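Local structure of regulator of Ty1 transposition protein 107 (Saccharomyces cerevisiae, 3T7K) at residues 23-28 with 62-67; 195-200 with 217-222. The protein binds phosphorylated histone H2A through its C-terminal tandem BRCT repeats, an interaction that matters for the repair of damaged DNA. One frame throughout, in Å; residues are numbered along the deposited sequence.

From the N terminus, the chain first passes through contact 1, where strand 23-27 pairs with strand 62-64 and closes a loop of 33 residues that carries helix 37-45 and strand 48-50. Much later in the chain, in the second BRCT repeat, contact 2 closes a shorter loop: residues 195-200 lead into strand 198-201, the chain runs through helix 205-218, and residues 217-222 return beside the start of that strand. The two loops follow in series, neither nesting nor crossing. The centres of the two contacts lie about 40 Å apart, on opposite sides of the chain's centre, so contact 1 ties together one repeat's sheet and contact 2 a turn of the other.

Contact 1 (23-28 with 62-67)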
loop_
_atom_site.group_PDB
_atom_site.type_symbol
_atom_site.label_atom_id
_atom_site.label_comp_id
_atom_site.label_asym_id
_atom_site.label_seq_id
_atom_site.Cartn_x
_atom_site.Cartn_y
_atom_site.Cartn_z
ATOM N N LEU C 23 3.191 -15.337 -3.284
ATOM C CA LEU C 23 4.237 -15.060 -2.306
ATOM C C LEU C 23 5.209 -14.042 -2.865
ATOM O O LEU C 23 5.684 -14.177 -3.988
ATOM C CB LEU C 23 4.992 -16.347 -1.941
ATOM C CG LEU C 23 4.117 -17.466 -1.383
ATOM C CD1 LEU C 23 4.959 -18.655 -1.030
ATOM C CD2 LEU C 23 3.346 -16.993 -0.151
ATOM N N LYS C 24 5.487 -13.010 -2.083
ATOM C CA LYS C 24 6.591 -12.105 -2.376
ATOM C C LYS C 24 7.550 -12.259 -1.194
ATOM O O LYS C 24 7.322 -11.688 -0.132
ATOM C CB LYS C 24 6.085 -10.658 -2.523
ATOM C CG LYS C 24 5.175 -10.434 -3.739
ATOM C CD LYS C 24 4.265 -9.226 -3.537
ATOM C CE LYS C 24 3.281 -9.446 -2.381
ATOM N NZ LYS C 24 2.582 -8.188 -1.911
ATOM N N ALA C 25 8.605 -13.049 -1.382
ATOM C CA ALA C 25 9.445 -13.471 -0.267
ATOM C C ALA C 25 10.888 -12.957 -0.339
ATOM O O ALA C 25 11.355 -12.479 -1.387
ATOM C CB ALA C 25 9.446 -14.981 -0.162
ATOM N N VAL C 26 11.581 -13.047 0.795
ATOM C CA VAL C 26 13.024 -13.061 0.793
ATOM C C VAL C 26 13.378 -14.336 1.532
ATOM O O VAL C 26 12.563 -14.834 2.289
ATOM C CB VAL C 26 13.643 -11.801 1.465
ATOM C CG1 VAL C 26 13.195 -10.547 0.719
ATOM C CG2 VAL C 26 13.247 -11.720 2.926
ATOM N N CYS C 27 14.556 -14.895 1.267
ATOM C CA CYS C 27 15.059 -16.007 2.055
ATOM C C CYS C 27 16.168 -15.482 2.934
ATOM O O CYS C 27 16.892 -14.569 2.535
ATOM C CB CYS C 27 15.649 -17.075 1.156
ATOM S SG CYS C 27 14.478 -17.644 -0.075
ATOM N N THR C 28 16.294 -16.062 4.119
ATOM C CA THR C 28 17.386 -15.740 5.031
ATOM C C THR C 28 17.780 -17.073 5.634
ATOM O O THR C 28 16.907 -17.889 5.943
ATOM C CB THR C 28 16.946 -14.710 6.107
ATOM O OG1 THR C 28 18.066 -14.326 6.918
ATOM C CG2 THR C 28 15.843 -15.277 6.998
ATOM N N CYS C 62 6.239 -12.544 2.788
ATOM C CA CYS C 62 6.685 -13.878 3.138
ATOM C C CYS C 62 8.169 -13.927 3.457
ATOM O O CYS C 62 8.966 -13.167 2.914
ATOM C CB CYS C 62 6.377 -14.826 1.969
ATOM S SG CYS C 62 6.874 -16.536 2.212
ATOM N N ILE C 63 8.549 -14.843 4.333
ATOM C CA ILE C 63 9.956 -15.083 4.589
ATOM C C ILE C 63 10.201 -16.571 4.639
ATOM O O ILE C 63 9.448 -17.298 5.268
ATOM C CB ILE C 63 10.425 -14.443 5.923
ATOM C CG1 ILE C 63 11.848 -14.886 6.242
ATOM C CG2 ILE C 63 9.519 -14.834 7.070
ATOM C CD1 ILE C 63 12.839 -13.755 6.211
ATOM N N PHE C 64 11.235 -17.020 3.938
ATOM C CA PHE C 64 11.685 -18.402 4.026
ATOM C C PHE C 64 12.906 -18.467 4.925
ATOM O O PHE C 64 13.878 -17.756 4.701
ATOM C CB PHE C 64 12.049 -18.940 2.643
ATOM C CG PHE C 64 10.860 -19.093 1.719
ATOM C CD1 PHE C 64 9.997 -20.165 1.852
ATOM C CD2 PHE C 64 10.610 -18.157 0.731
ATOM C CE1 PHE C 64 8.897 -20.303 1.006
ATOM C CE2 PHE C 64 9.516 -18.287 -0.112
ATOM C CZ PHE C 64 8.657 -19.360 0.033
ATOM N N ALA C 65 12.850 -19.326 5.936
ATOM C CA ALA C 65 13.955 -19.496 6.868
ATOM C C ALA C 65 13.790 -20.834 7.553
ATOM O O ALA C 65 12.672 -21.260 7.827
ATOM C CB ALA C 65 13.977 -18.361 7.913
ATOM N N PRO C 66 14.910 -21.508 7.828
ATOM C CA PRO C 66 14.913 -22.789 8.545
ATOM C C PRO C 66 14.408 -22.659 9.974
ATOM O O PRO C 66 13.853 -23.623 10.505
ATOM C CB PRO C 66 16.389 -23.206 8.521
ATOM C CG PRO C 66 17.142 -21.952 8.218
ATOM C CD PRO C 66 16.245 -21.140 7.338
ATOM N N LYS C 67 14.580 -21.486 10.583
ATOM C CA LYS C 67 14.138 -21.250 11.965
ATOM C C LYS C 67 14.166 -19.762 12.281
ATOM O O LYS C 67 14.689 -18.965 11.507
ATOM C CB LYS C 67 15.037 -21.994 12.968
ATOM C CG LYS C 67 16.510 -21.600 12.874
ATOM C CD LYS C 67 17.382 -22.338 13.893
ATOM C CE LYS C 67 17.118 -21.865 15.320
ATOM N NZ LYS C 67 18.197 -22.302 16.260
#
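C27 and F64 lie abreast in a buried pairing of parallel strands, 23-27 and 62-64, the inner two of a four-stranded sheet. The ladder is firm toward its C-terminal end: F64 N reaches V26 O at 3.0 Å, and T28 N gives F64 O an equally short bond. Nearer the start, the bonds from C62 N to K24 O and from V26 N to C62 O are weak.

On one face the F64 ring is the central body. Its CG stands anti to the carbonyl carbon (chi1 -68°), and CE2 meets the methyl of A25 (CB to CE2, 3.3 Å), a place suited to so small a side chain. L23 CD1 touches F64 CZ at 3.9 Å, the two side chains crossing at about a right angle. C62 SG sits over one ring face near the rim, while C27 SG approaches obliquely at 3.9 Å from F64 CB. F91 and I92 of helix 90-99 add further apolar cover.

On the other face, branched residues interlock. I63 CD1 presses against T28 CG2 at 3.5 Å, tighter than usual, and also meets V26 CG2; the I63 chi2 of 114°, far from a staggered value, is consistent with crowding there.

Threonine suits position 28 because its two branches do different work. The methyl packs on I63 and A65, while OG1, anti to the backbone N, hydrogen-bonds T71 OG1 and a modified side chain of the bound peptide. A hydroxyl residue near the C-terminal end of the first strand of the N-terminal repeat is a recurrent feature of the phosphate pocket in tandem BRCT domains that read phosphopeptides, and T28 is consistent with that role.

Contact 2 (195-200 with 217-222); sequences IFKYVL and DRDKNE
D219 OD2 serves two donors from the facing segment. Y198 OH gives it a short hydrogen bond of 2.6 Å, received on the anti lone pair, away from the other carboxylate oxygen. The acceptor lies at the edge of the phenol, in the ring plane, while the carboxylate itself is turned 80° from that plane. K197 NZ adds a salt bridge to the same OD2 at 3.1 Å, and its positive charge would be expected to favour the ionised carboxylate.

The lysine arrives there through a bend: chi2 of 72° turns CD out of the extended line. Its CB passes E222 OE1 at 3.4 Å, but NZ stays 4.2 Å from E222 OE2, too long for a salt bridge. The other oxygen, OE1, has a hydrogen bond to a residue next to the segments.

These residues lie in a beta-alpha-beta unit made of strand 198-201, helix 205-218 and strand 224-227, part of the second BRCT repeat. D219 is the first residue to leave the helix, and it opens a type I turn in which E222 N bonds D219 O at 3.2 Å. A phenylalanine in place of Y198 would probably leave D219 OD2 without its hydroxyl donor and the carboxylate, held across the contact only by K197 NZ, freer to rotate. Tyrosine combines that polar tip with a ring that packs on F179, I182 and I215, while the backbone N of K197 is satisfied by T223 OG1.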
loop_
_atom_site.group_PDB
_atom_site.type_symbol
_atom_site.label_atom_id
_atom_site.label_comp_id
_atom_site.label_asym_id
_atom_site.label_seq_id
_atom_site.Cartn_x
_atom_site.Cartn_y
_atom_site.Cartn_z
ATOM N N ILE C 195 6.762 8.294 29.114
ATOM C CA ILE C 195 7.680 8.486 27.990
ATOM C C ILE C 195 9.116 8.788 28.432
ATOM O O ILE C 195 9.370 9.665 29.272
ATOM C CB ILE C 195 7.170 9.562 26.995
ATOM C CG1 ILE C 195 5.882 9.088 26.314
ATOM C CG2 ILE C 195 8.211 9.854 25.942
ATOM C CD1 ILE C 195 5.413 9.980 25.157
ATOM N N PHE C 196 10.067 8.039 27.888
ATOM C CA PHE C 196 11.455 8.263 28.258
ATOM C C PHE C 196 12.013 9.431 27.466
ATOM O O PHE C 196 11.914 9.455 26.245
ATOM C CB PHE C 196 12.271 6.999 28.020
ATOM C CG PHE C 196 12.030 5.932 29.042
ATOM C CD1 PHE C 196 12.584 6.039 30.305
ATOM C CD2 PHE C 196 11.248 4.826 28.742
ATOM C CE1 PHE C 196 12.371 5.066 31.259
ATOM C CE2 PHE C 196 11.033 3.846 29.683
ATOM C CZ PHE C 196 11.601 3.963 30.956
ATOM N N LYS C 197 12.572 10.417 28.161
ATOM C CA LYS C 197 13.181 11.548 27.484
ATOM C C LYS C 197 14.459 11.124 26.742
ATOM O O LYS C 197 14.777 11.649 25.669
ATOM C CB LYS C 197 13.460 12.672 28.486
ATOM C CG LYS C 197 14.168 13.883 27.919
ATOM C CD LYS C 197 13.235 14.685 27.027
ATOM C CE LYS C 197 13.845 16.043 26.710
ATOM N NZ LYS C 197 14.553 16.589 27.909
ATOM N N TYR C 198 15.206 10.188 27.313
ATOM C CA TYR C 198 16.439 9.742 26.679
ATOM C C TYR C 198 16.506 8.237 26.575
ATOM O O TYR C 198 16.374 7.531 27.581
ATOM C CB TYR C 198 17.662 10.206 27.464
ATOM C CG TYR C 198 17.778 11.695 27.571
ATOM C CD1 TYR C 198 18.326 12.442 26.537
ATOM C CD2 TYR C 198 17.338 12.358 28.705
ATOM C CE1 TYR C 198 18.437 13.828 26.640
ATOM C CE2 TYR C 198 17.441 13.730 28.819
ATOM C CZ TYR C 198 17.993 14.460 27.787
ATOM O OH TYR C 198 18.091 15.821 27.911
ATOM N N VAL C 199 16.764 7.760 25.367
ATOM C CA VAL C 199 16.842 6.339 25.104
ATOM C C VAL C 199 18.166 6.078 24.445
ATOM O O VAL C 199 18.507 6.709 23.443
ATOM C CB VAL C 199 15.708 5.848 24.150
ATOM C CG1 VAL C 199 15.727 4.343 24.074
ATOM C CG2 VAL C 199 14.366 6.310 24.659
ATOM N N LEU C 200 18.923 5.145 25.002
ATOM C CA LEU C 200 20.243 4.844 24.481
ATOM C C LEU C 200 20.423 3.346 24.394
ATOM O O LEU C 200 19.976 2.608 25.275
ATOM C CB LEU C 200 21.335 5.442 25.380
ATOM C CG LEU C 200 21.286 6.951 25.677
ATOM C CD1 LEU C 200 20.394 7.267 26.891
ATOM C CD2 LEU C 200 22.679 7.483 25.935
ATOM N N ASP C 217 23.917 15.177 35.274
ATOM C CA ASP C 217 24.484 16.515 35.465
ATOM C C ASP C 217 23.686 17.617 34.778
ATOM O O ASP C 217 23.516 18.696 35.332
ATOM C CB ASP C 217 25.911 16.578 34.931
ATOM C CG ASP C 217 26.910 15.938 35.871
ATOM O OD1 ASP C 217 26.502 15.583 36.995
ATOM O OD2 ASP C 217 28.098 15.803 35.489
ATOM N N ARG C 218 23.205 17.354 33.567
ATOM C CA ARG C 218 22.654 18.417 32.719
ATOM C C ARG C 218 21.134 18.470 32.645
ATOM O O ARG C 218 20.563 19.503 32.290
ATOM C CB ARG C 218 23.252 18.310 31.317
ATOM C CG ARG C 218 24.764 18.170 31.343
ATOM C CD ARG C 218 25.436 19.526 31.550
ATOM N NE ARG C 218 25.220 20.323 30.345
ATOM C CZ ARG C 218 26.086 20.414 29.338
ATOM N NH1 ARG C 218 27.261 19.790 29.404
ATOM N NH2 ARG C 218 25.781 21.153 28.277
ATOM N N ASP C 219 20.479 17.362 32.976
ATOM C CA ASP C 219 19.029 17.270 32.873
ATOM C C ASP C 219 18.531 16.320 33.956
ATOM O O ASP C 219 17.922 15.292 33.663
ATOM C CB ASP C 219 18.625 16.756 31.479
ATOM C CG ASP C 219 17.292 17.293 31.022
ATOM O OD1 ASP C 219 16.662 18.017 31.819
ATOM O OD2 ASP C 219 16.860 16.985 29.880
ATOM N N LYS C 220 18.805 16.692 35.209
ATOM C CA LYS C 220 18.601 15.854 36.396
ATOM C C LYS C 220 17.221 15.234 36.594
ATOM O O LYS C 220 17.110 14.115 37.083
ATOM C CB LYS C 220 18.941 16.669 37.656
ATOM C CG LYS C 220 18.965 15.880 38.950
ATOM C CD LYS C 220 19.151 16.818 40.156
ATOM C CE LYS C 220 19.417 16.057 41.451
ATOM N NZ LYS C 220 20.777 15.424 41.448
ATOM N N ASN C 221 16.166 15.967 36.268
ATOM C CA ASN C 221 14.836 15.502 36.604
ATOM C C ASN C 221 14.208 14.664 35.498
ATOM O O ASN C 221 13.086 14.218 35.635
ATOM C CB ASN C 221 13.917 16.677 36.978
ATOM C CG ASN C 221 14.435 17.455 38.181
ATOM O OD1 ASN C 221 14.824 16.863 39.184
ATOM N ND2 ASN C 221 14.478 18.781 38.066
ATOM N N GLU C 222 14.942 14.433 34.418
ATOM C CA GLU C 222 14.331 13.799 33.242
ATOM C C GLU C 222 14.530 12.286 33.201
ATOM O O GLU C 222 15.346 11.730 33.931
ATOM C CB GLU C 222 14.820 14.477 31.962
ATOM C CG GLU C 222 13.962 15.691 31.585
ATOM C CD GLU C 222 12.512 15.314 31.243
ATOM O OE1 GLU C 222 12.173 14.103 31.229
ATOM O OE2 GLU C 222 11.700 16.231 30.981
#